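PDB 6A34: putative methylthioribose-1-phosphate isomerase from Pyrococcus horikoshii OT3, which probably catalyses the interconversion of 5-methylthioribose 1-phosphate and 5-methylthioribulose 1-phosphate in the methionine salvage pathway. Local coordinates for residues 223-226 / 227-231; 156-160 / 161-165; 324-327 / 328-332; 172-176 / 177-181. All coordinates share one frame; numbering follows the deposited sequence.

Contact 1 of 4, residues 223-226 / 227-231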
loop_
_atom_site.group_PDB
_atom_site.type_symbol
_atom_site.label_atom_id
_atom_site.label_comp_id
_atom_site.label_asym_id
_atom_site.label_seq_id
_atom_site.Cartn_x
_atom_site.Cartn_y
_atom_site.Cartn_z
ATOM N N LYS A 223 0.820 0.305 15.969
ATOM C CA LYS A 223 0.514 -0.849 15.154
ATOM C C LYS A 223 0.717 -0.495 13.680
ATOM O O LYS A 223 0.090 0.462 13.177
ATOM C CB LYS A 223 -0.915 -1.332 15.393
ATOM C CG LYS A 223 -1.057 -2.364 16.496
ATOM C CD LYS A 223 -2.305 -3.207 16.405
ATOM C CE LYS A 223 -2.846 -3.577 17.771
ATOM N NZ LYS A 223 -1.781 -4.021 18.696
ATOM N N LEU A 224 1.572 -1.270 12.997
ATOM C CA LEU A 224 1.958 -0.963 11.610
ATOM C C LEU A 224 1.045 -1.765 10.681
ATOM O O LEU A 224 0.815 -2.923 10.958
ATOM C CB LEU A 224 3.426 -1.345 11.424
ATOM C CG LEU A 224 3.976 -1.203 10.015
ATOM C CD1 LEU A 224 3.979 0.260 9.586
ATOM C CD2 LEU A 224 5.391 -1.770 9.956
ATOM N N ILE A 225 0.426 -1.106 9.688
ATOM C CA ILE A 225 -0.494 -1.776 8.743
ATOM C C ILE A 225 -0.152 -1.419 7.294
ATOM O O ILE A 225 0.412 -0.341 6.987
ATOM C CB ILE A 225 -1.960 -1.390 9.001
ATOM C CG1 ILE A 225 -2.156 0.125 8.920
ATOM C CG2 ILE A 225 -2.512 -1.978 10.303
ATOM C CD1 ILE A 225 -3.600 0.488 8.946
ATOM N N ALA A 226 -0.589 -2.298 6.385
ATOM C CA ALA A 226 -0.556 -2.010 4.954
ATOM C C ALA A 226 -1.586 -0.908 4.690
ATOM O O ALA A 226 -2.609 -0.841 5.344
ATOM C CB ALA A 226 -0.842 -3.253 4.130
ATOM N N ASP A 227 -1.290 -0.052 3.718
ATOM C CA ASP A 227 -2.155 1.092 3.342
ATOM C C ASP A 227 -3.578 0.625 3.041
ATOM O O ASP A 227 -4.542 1.289 3.380
ATOM C CB ASP A 227 -1.520 1.802 2.159
ATOM C CG ASP A 227 -0.146 2.348 2.501
ATOM O OD1 ASP A 227 -0.025 2.941 3.608
ATOM O OD2 ASP A 227 0.799 2.180 1.662
ATOM N N ASN A 228 -3.665 -0.512 2.350
ATOM C CA ASN A 228 -4.885 -1.208 2.033
ATOM C C ASN A 228 -5.753 -1.398 3.273
ATOM O O ASN A 228 -6.957 -1.518 3.165
ATOM C CB ASN A 228 -4.611 -2.602 1.430
ATOM C CG ASN A 228 -4.387 -2.557 -0.064
ATOM O OD1 ASN A 228 -4.928 -1.675 -0.752
ATOM N ND2 ASN A 228 -3.616 -3.499 -0.570
ATOM N N ALA A 229 -5.151 -1.519 4.446
ATOM C CA ALA A 229 -5.961 -1.895 5.591
ATOM C C ALA A 229 -6.533 -0.674 6.313
ATOM O O ALA A 229 -7.241 -0.827 7.323
ATOM C CB ALA A 229 -5.110 -2.719 6.553
ATOM N N ALA A 230 -6.188 0.548 5.903
ATOM C CA ALA A 230 -6.652 1.695 6.749
ATOM C C ALA A 230 -8.185 1.758 6.728
ATOM O O ALA A 230 -8.821 2.074 7.717
ATOM C CB ALA A 230 -6.017 2.985 6.306
ATOM N N ALA A 231 -8.782 1.421 5.586
ATOM C CA ALA A 231 -10.234 1.492 5.442
ATOM C C ALA A 231 -10.868 0.441 6.337
ATOM O O ALA A 231 -11.879 0.653 6.913
ATOM C CB ALA A 231 -10.608 1.249 4.019
#
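Ile225 and the paired alanines Ala229 and Ala230 make the apolar part of this turn at the end of strand 222-225. CD1 of Ile225 ends 3.9 Å from Ala230 CA, and Ile225 CB stands 4.2 Å from Ala229 CB. Since CG1 of Ile225 sits between its own N and carbonyl carbon (chi1 57°), the longer branch is carried to the start of helix 230-235. Methyl-sized side chains suit the inside of so tight a bend.

Polar contact runs through the backbone. Ala229 N donates to Ala226 O over 2.8 Å, the N-H...O angle being 158°. Asp227 and Asn228 between them have helical backbone angles, as in a beta turn, and Ala230 N then bonds to Asp227 O.

The polar side chains look elsewhere. The Asp227 carboxylate accepts from the backbone N atoms of Thr201 and Arg202, while Asn228 ND2 bonds to Arg202 O of the second subunit. The chemistry thus divides the bend: backbone bonding and small apolar groups close the turn, and its two polar residues join it to the neighbouring loop and the dimer partner.

Contact 2 of 4, residues 156-160 / 161-165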
loop_
_atom_site.group_PDB
_atom_site.type_symbol
_atom_site.label_atom_id
_atom_site.label_comp_id
_atom_site.label_asym_id
_atom_site.label_seq_id
_atom_site.Cartn_x
_atom_site.Cartn_y
_atom_site.Cartn_z
ATOM N N GLU A 156 -5.349 19.143 22.321
ATOM C CA GLU A 156 -6.633 19.663 22.873
ATOM C C GLU A 156 -7.836 19.164 22.055
ATOM O O GLU A 156 -8.913 19.001 22.595
ATOM C CB GLU A 156 -6.753 21.194 22.828
ATOM C CG GLU A 156 -5.847 21.965 23.777
ATOM C CD GLU A 156 -6.019 21.716 25.272
ATOM O OE1 GLU A 156 -5.056 21.986 26.031
ATOM O OE2 GLU A 156 -7.111 21.267 25.685
ATOM N N VAL A 157 -7.664 18.989 20.737
ATOM C CA VAL A 157 -8.804 18.842 19.822
ATOM C C VAL A 157 -9.003 17.379 19.411
ATOM O O VAL A 157 -10.102 17.027 19.078
ATOM C CB VAL A 157 -8.684 19.757 18.584
ATOM C CG1 VAL A 157 -8.778 21.242 18.943
ATOM C CG2 VAL A 157 -7.438 19.476 17.769
ATOM N N LEU A 158 -7.946 16.553 19.370
ATOM C CA LEU A 158 -8.120 15.130 19.079
ATOM C C LEU A 158 -8.785 14.452 20.269
ATOM O O LEU A 158 -8.508 14.777 21.419
ATOM C CB LEU A 158 -6.788 14.423 18.821
ATOM C CG LEU A 158 -6.017 14.798 17.564
ATOM C CD1 LEU A 158 -5.090 13.658 17.164
ATOM C CD2 LEU A 158 -6.929 15.164 16.422
ATOM N N PRO A 159 -9.596 13.406 20.021
ATOM C CA PRO A 159 -10.106 12.569 21.102
ATOM C C PRO A 159 -9.005 11.656 21.664
ATOM O O PRO A 159 -8.057 11.316 20.955
ATOM C CB PRO A 159 -11.191 11.759 20.378
ATOM C CG PRO A 159 -10.622 11.579 18.997
ATOM C CD PRO A 159 -9.976 12.916 18.688
ATOM N N GLU A 160 -9.157 11.266 22.932
ATOM C CA GLU A 160 -8.467 10.135 23.484
ATOM C C GLU A 160 -8.881 8.899 22.704
ATOM O O GLU A 160 -10.056 8.758 22.333
ATOM C CB GLU A 160 -8.870 9.752 24.910
ATOM C CG GLU A 160 -9.101 10.913 25.849
ATOM C CD GLU A 160 -8.988 10.503 27.310
ATOM O OE1 GLU A 160 -8.862 11.424 28.162
ATOM O OE2 GLU A 160 -9.018 9.249 27.582
ATOM N N GLY A 161 -7.923 7.997 22.520
ATOM C CA GLY A 161 -8.198 6.696 22.001
ATOM C C GLY A 161 -7.206 6.346 20.942
ATOM O O GLY A 161 -6.036 6.566 21.106
ATOM N N ASN A 162 -7.736 5.890 19.820
ATOM C CA ASN A 162 -7.015 5.313 18.757
ATOM C C ASN A 162 -6.952 6.349 17.630
ATOM O O ASN A 162 -7.978 6.774 17.085
ATOM C CB ASN A 162 -7.687 3.998 18.351
ATOM C CG ASN A 162 -7.822 3.006 19.495
ATOM O OD1 ASN A 162 -7.083 3.058 20.489
ATOM N ND2 ASN A 162 -8.758 2.080 19.361
ATOM N N ILE A 163 -5.730 6.752 17.305
ATOM C CA ILE A 163 -5.418 7.691 16.253
ATOM C C ILE A 163 -4.727 6.948 15.108
ATOM O O ILE A 163 -3.972 6.030 15.358
ATOM C CB ILE A 163 -4.486 8.789 16.784
ATOM C CG1 ILE A 163 -5.022 9.414 18.074
ATOM C CG2 ILE A 163 -4.233 9.805 15.684
ATOM C CD1 ILE A 163 -6.423 9.981 17.945
ATOM N N LEU A 164 -4.945 7.408 13.874
ATOM C CA LEU A 164 -4.270 6.820 12.678
ATOM C C LEU A 164 -3.546 7.940 11.917
ATOM O O LEU A 164 -4.006 9.061 11.824
ATOM C CB LEU A 164 -5.327 6.000 11.918
ATOM C CG LEU A 164 -5.275 5.684 10.416
ATOM C CD1 LEU A 164 -4.172 6.326 9.613
ATOM C CD2 LEU A 164 -5.339 4.187 10.156
ATOM N N THR A 165 -2.351 7.633 11.445
ATOM C CA THR A 165 -1.587 8.586 10.658
ATOM C C THR A 165 -0.927 7.859 9.492
ATOM O O THR A 165 -1.120 6.640 9.281
ATOM C CB THR A 165 -0.594 9.369 11.529
ATOM O OG1 THR A 165 -0.110 10.529 10.843
ATOM C CG2 THR A 165 0.573 8.532 11.978
#
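Leu158 lays its CD1 methyl against CD1 of Ile163, 4.0 Å away, the two branched chains crossing at a slant. This is the one apolar side-chain contact across the bend, and no hydrogen bond links the two halves. Ile163 CD1 has a second neighbour, the carbonyl oxygen of Pro159 at 3.7 Å. The methyl therefore fits against both the leucine tip and the backbone that follows it. In Ile163, CG1 is set anti to the carbonyl carbon (chi1 -51°), and the next torsion folds CD1 back toward the connection. Branched aliphatic residues suit both places because their methyl tips can meet on the buried side of the bend.

Between them the chain runs through extended Pro159 and Glu160 to Gly161. The proline ring stiffens its part of the connection, whereas the extended Glu160 side chain heads away to the exposed side, where its carboxylate forms a long, weak ion pair with Lys194. Gly161 has phi 134° and psi -131°, angles at which a beta carbon would be jammed against Glu160 O, so a residue without a side chain belongs here.

The bend takes the chain from helix 125-157 into strand 161-165. That strand is flanked by strands 193-199 and 241-244 in a mostly parallel, Rossmann-like sheet, and Met187 of helix 180-189 packs on both Leu158 and Ile163.

Contact 3 of 4, residues 324-327 / 328-332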
loop_
_atom_site.group_PDB
_atom_site.type_symbol
_atom_site.label_atom_id
_atom_site.label_comp_id
_atom_site.label_asym_id
_atom_site.label_seq_id
_atom_site.Cartn_x
_atom_site.Cartn_y
_atom_site.Cartn_z
ATOM N N ASP A 324 -0.689 13.538 -3.287
ATOM C CA ASP A 324 -1.993 13.829 -3.780
ATOM C C ASP A 324 -2.485 15.137 -3.136
ATOM O O ASP A 324 -1.796 15.752 -2.298
ATOM C CB ASP A 324 -2.923 12.632 -3.619
ATOM C CG ASP A 324 -3.127 12.076 -2.220
ATOM O OD1 ASP A 324 -2.981 12.854 -1.247
ATOM O OD2 ASP A 324 -3.489 10.872 -2.124
ATOM N N VAL A 325 -3.667 15.567 -3.569
ATOM C CA VAL A 325 -4.298 16.776 -3.103
ATOM C C VAL A 325 -5.669 16.424 -2.535
ATOM O O VAL A 325 -6.452 15.779 -3.178
ATOM C CB VAL A 325 -4.414 17.840 -4.219
ATOM C CG1 VAL A 325 -5.126 19.072 -3.719
ATOM C CG2 VAL A 325 -3.045 18.231 -4.745
ATOM N N THR A 326 -5.918 16.875 -1.308
ATOM C CA THR A 326 -7.107 16.606 -0.577
ATOM C C THR A 326 -7.950 17.881 -0.541
ATOM O O THR A 326 -7.454 18.902 -0.037
ATOM C CB THR A 326 -6.727 16.148 0.845
ATOM O OG1 THR A 326 -6.038 14.888 0.757
ATOM C CG2 THR A 326 -7.938 16.061 1.754
ATOM N N PRO A 327 -9.193 17.882 -1.096
ATOM C CA PRO A 327 -10.097 19.032 -1.004
ATOM C C PRO A 327 -10.433 19.376 0.464
ATOM O O PRO A 327 -10.587 18.454 1.304
ATOM C CB PRO A 327 -11.357 18.595 -1.787
ATOM C CG PRO A 327 -10.859 17.495 -2.742
ATOM C CD PRO A 327 -9.781 16.805 -1.920
ATOM N N HIS A 328 -10.556 20.686 0.757
ATOM C CA HIS A 328 -10.671 21.214 2.128
ATOM C C HIS A 328 -11.896 20.668 2.863
ATOM O O HIS A 328 -11.851 20.564 4.057
ATOM C CB HIS A 328 -10.670 22.747 2.157
ATOM C CG HIS A 328 -11.788 23.359 1.389
ATOM N ND1 HIS A 328 -13.064 23.532 1.937
ATOM C CD2 HIS A 328 -11.829 23.819 0.122
ATOM C CE1 HIS A 328 -13.851 24.060 1.007
ATOM N NE2 HIS A 328 -13.107 24.243 -0.122
ATOM N N LYS A 329 -12.956 20.304 2.144
ATOM C CA LYS A 329 -14.206 19.894 2.740
ATOM C C LYS A 329 -14.090 18.606 3.583
ATOM O O LYS A 329 -14.943 18.337 4.484
ATOM C CB LYS A 329 -15.266 19.726 1.646
ATOM C CG LYS A 329 -15.062 18.550 0.702
ATOM C CD LYS A 329 -16.272 18.284 -0.191
ATOM C CE LYS A 329 -16.099 17.086 -1.099
ATOM N NZ LYS A 329 -17.382 16.647 -1.689
ATOM N N TYR A 330 -13.072 17.796 3.304
ATOM C CA TYR A 330 -12.770 16.607 4.073
ATOM C C TYR A 330 -12.115 16.946 5.424
ATOM O O TYR A 330 -12.017 16.059 6.284
ATOM C CB TYR A 330 -11.868 15.686 3.231
ATOM C CG TYR A 330 -12.533 15.142 1.989
ATOM C CD1 TYR A 330 -13.480 14.150 2.100
ATOM C CD2 TYR A 330 -12.227 15.579 0.720
ATOM C CE1 TYR A 330 -14.161 13.651 1.008
ATOM C CE2 TYR A 330 -12.861 15.053 -0.404
ATOM C CZ TYR A 330 -13.840 14.086 -0.258
ATOM O OH TYR A 330 -14.538 13.543 -1.310
ATOM N N LEU A 331 -11.662 18.196 5.631
ATOM C CA LEU A 331 -10.941 18.558 6.881
ATOM C C LEU A 331 -11.932 18.936 7.983
ATOM O O LEU A 331 -12.800 19.755 7.790
ATOM C CB LEU A 331 -9.980 19.720 6.646
ATOM C CG LEU A 331 -8.684 19.389 5.925
ATOM C CD1 LEU A 331 -8.001 20.657 5.423
ATOM C CD2 LEU A 331 -7.744 18.631 6.841
ATOM N N THR A 332 -11.721 18.372 9.173
ATOM C CA THR A 332 -12.413 18.802 10.368
ATOM C C THR A 332 -11.765 20.104 10.869
ATOM O O THR A 332 -12.429 20.973 11.336
ATOM C CB THR A 332 -12.399 17.696 11.424
ATOM O OG1 THR A 332 -12.927 16.499 10.853
ATOM C CG2 THR A 332 -13.187 18.083 12.654
#
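Pro327 and Tyr330 pack side by side, pointing the same way, and form the tight part of this turn. Pro327 CD lies 3.8 Å from Tyr330 CD2, and Pro327 CG meets CE2 of the same ring at 3.9 Å, approaching in the ring plane at its edge rather than over a face. With CG anti to its carbonyl carbon (chi1 -65°), Tyr330 turns its ring back along the proline. The backbone closes the same turn: Tyr330 N donates to Pro327 O over 3.3 Å, with an N-H...O angle of 160°. Thr326 adds its CG2 methyl, 4.2 Å from Tyr330 CB. Proline suits its place because its ring is a compact apolar surface for the tyrosine edge, and its phi near -60° holds the extended approach to the turn. On this packed side Pro327 also meets Gln235, and Tyr330 Glu270, both of the second subunit.

The outer side is looser. His328 turns its side chain away, touching Pro327 C through CB, while its backbone N bonds to Asp254 OD1. Lys329 covers part of one Tyr330 face, its CG 4.1 Å above the ring plane, before the extended chain leads off to the exposed side.

A further bond, Leu331 N to His328 O at 2.8 Å, repeats the three-residue step. Such successive bonds define the short 3-10 turn, which here joins strand 323-326, outermost in the four-stranded sheet within this chain, to strand 333-336 of the large Rossmann-like sheet.

Contact 4 of 4, residues 172-176 / 177-181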
loop_
_atom_site.group_PDB
_atom_site.type_symbol
_atom_site.label_atom_id
_atom_site.label_comp_id
_atom_site.label_asym_id
_atom_site.label_seq_id
_atom_site.Cartn_x
_atom_site.Cartn_y
_atom_site.Cartn_z
ATOM N N LEU A 172 11.890 12.915 13.171
ATOM C CA LEU A 172 12.857 12.773 12.077
ATOM C C LEU A 172 12.558 13.717 10.898
ATOM O O LEU A 172 13.453 13.995 10.114
ATOM C CB LEU A 172 12.844 11.320 11.610
ATOM C CG LEU A 172 13.242 10.295 12.665
ATOM C CD1 LEU A 172 12.996 8.895 12.136
ATOM C CD2 LEU A 172 14.697 10.472 13.071
ATOM N N ALA A 173 11.307 14.174 10.743
ATOM C CA ALA A 173 10.924 15.060 9.602
ATOM C C ALA A 173 11.106 16.550 9.952
ATOM O O ALA A 173 10.794 17.438 9.151
ATOM C CB ALA A 173 9.481 14.795 9.211
ATOM N N THR A 174 11.557 16.819 11.176
ATOM C CA THR A 174 11.740 18.148 11.690
ATOM C C THR A 174 13.063 18.205 12.466
ATOM O O THR A 174 13.808 17.217 12.539
ATOM C CB THR A 174 10.556 18.499 12.596
ATOM O OG1 THR A 174 10.597 17.656 13.749
ATOM C CG2 THR A 174 9.235 18.311 11.887
ATOM N N VAL A 175 13.313 19.360 13.084
ATOM C CA VAL A 175 14.453 19.548 13.944
ATOM C C VAL A 175 14.209 18.742 15.210
ATOM O O VAL A 175 15.118 18.058 15.660
ATOM C CB VAL A 175 14.715 21.030 14.235
ATOM C CG1 VAL A 175 15.867 21.217 15.207
ATOM C CG2 VAL A 175 14.939 21.790 12.953
ATOM N N HIS A 176 12.984 18.794 15.742
ATOM C CA HIS A 176 12.642 17.975 16.926
ATOM C C HIS A 176 11.112 17.834 17.059
ATOM O O HIS A 176 10.394 18.751 16.754
ATOM C CB HIS A 176 13.339 18.569 18.185
ATOM C CG HIS A 176 13.823 17.558 19.179
ATOM N ND1 HIS A 176 13.952 17.864 20.533
ATOM C CD2 HIS A 176 14.168 16.240 19.037
ATOM C CE1 HIS A 176 14.360 16.773 21.181
ATOM N NE2 HIS A 176 14.509 15.752 20.275
ATOM N N LEU A 177 10.658 16.644 17.481
ATOM C CA LEU A 177 9.302 16.352 17.993
ATOM C C LEU A 177 8.326 15.951 16.872
ATOM O O LEU A 177 7.504 15.002 17.047
ATOM C CB LEU A 177 8.752 17.556 18.769
ATOM C CG LEU A 177 9.596 18.031 19.948
ATOM C CD1 LEU A 177 8.915 19.201 20.637
ATOM C CD2 LEU A 177 9.842 16.905 20.930
ATOM N N GLY A 178 8.358 16.692 15.761
ATOM C CA GLY A 178 7.473 16.433 14.636
ATOM C C GLY A 178 6.298 17.380 14.619
ATOM O O GLY A 178 6.149 18.176 15.523
ATOM N N THR A 179 5.494 17.299 13.553
ATOM C CA THR A 179 4.222 17.989 13.482
ATOM C C THR A 179 3.183 17.042 14.071
ATOM O O THR A 179 2.705 17.223 15.222
ATOM C CB THR A 179 3.974 18.536 12.067
ATOM O OG1 THR A 179 3.980 17.520 11.059
ATOM C CG2 THR A 179 5.029 19.558 11.698
ATOM N N VAL A 180 2.850 16.009 13.292
ATOM C CA VAL A 180 2.059 14.924 13.817
ATOM C C VAL A 180 2.769 14.426 15.089
ATOM O O VAL A 180 2.162 14.203 16.143
ATOM C CB VAL A 180 1.884 13.784 12.780
ATOM C CG1 VAL A 180 1.294 12.533 13.425
ATOM C CG2 VAL A 180 1.034 14.189 11.590
ATOM N N GLY A 181 4.076 14.246 14.988
ATOM C CA GLY A 181 4.846 13.621 16.086
ATOM C C GLY A 181 4.687 14.360 17.412
ATOM O O GLY A 181 4.615 13.749 18.458
#
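Thr174 and His176 both offer an oxygen to the backbone N of Gly178. The bond to His176 O is 3.1 Å long and that to Thr174 OG1 is 3.2 Å; both are weak, the second strongly bent at 121°. The first closes a classic gamma turn whose middle residue, Leu177, has phi 89°. Its strain shows in Leu177 CB, only 2.9 Å from His176 O. Leu177 CD2 reaches over one face of the His176 ring, 4.2 Å above its plane and toward the rim.

Thr174 puts OG1 between its own N and carbonyl carbon (chi1 66°), while CG2 rests 3.8 Å from Gly178 CA. Bare Gly178 suits the site, since its backbone angles would press a beta carbon against Leu177 O.

In the next shell, Thr174 OG1 donates to Ser171 O, and Ser171 OG accepts from Leu177 N. His176 NE2 bonds to Leu13 O, which fixes the ring, while Asn147 ND2 donates to His176 O; the ring's ND1 is buried without a partner.

The turn leads into helix 180-189; helix 125-157 packs on Thr174 and His176, and helix 7-10 touches His176 and Leu177.

In the fold
The four contacts follow one another along the chain, and none nests within or crosses another. Contact 2 comes first, closing the connection from helix 125-157 into strand 161-165. Contact 4 shapes the loop that leaves this strand for helix 180-189; the two touch where Val180 CG1 meets Thr165 OG1 at 3.6 Å. Contact 1 closes the turn from strand 222-225, outermost within its own chain, into helix 230-235, and packs on strand 161-165 where Ala230 CB lies 4.1 Å from Leu164 CD2 of contact 2. Contact 3 comes last, carrying the chain from the smaller sheet back to the large one. Contacts 1 and 3 both also meet the second subunit.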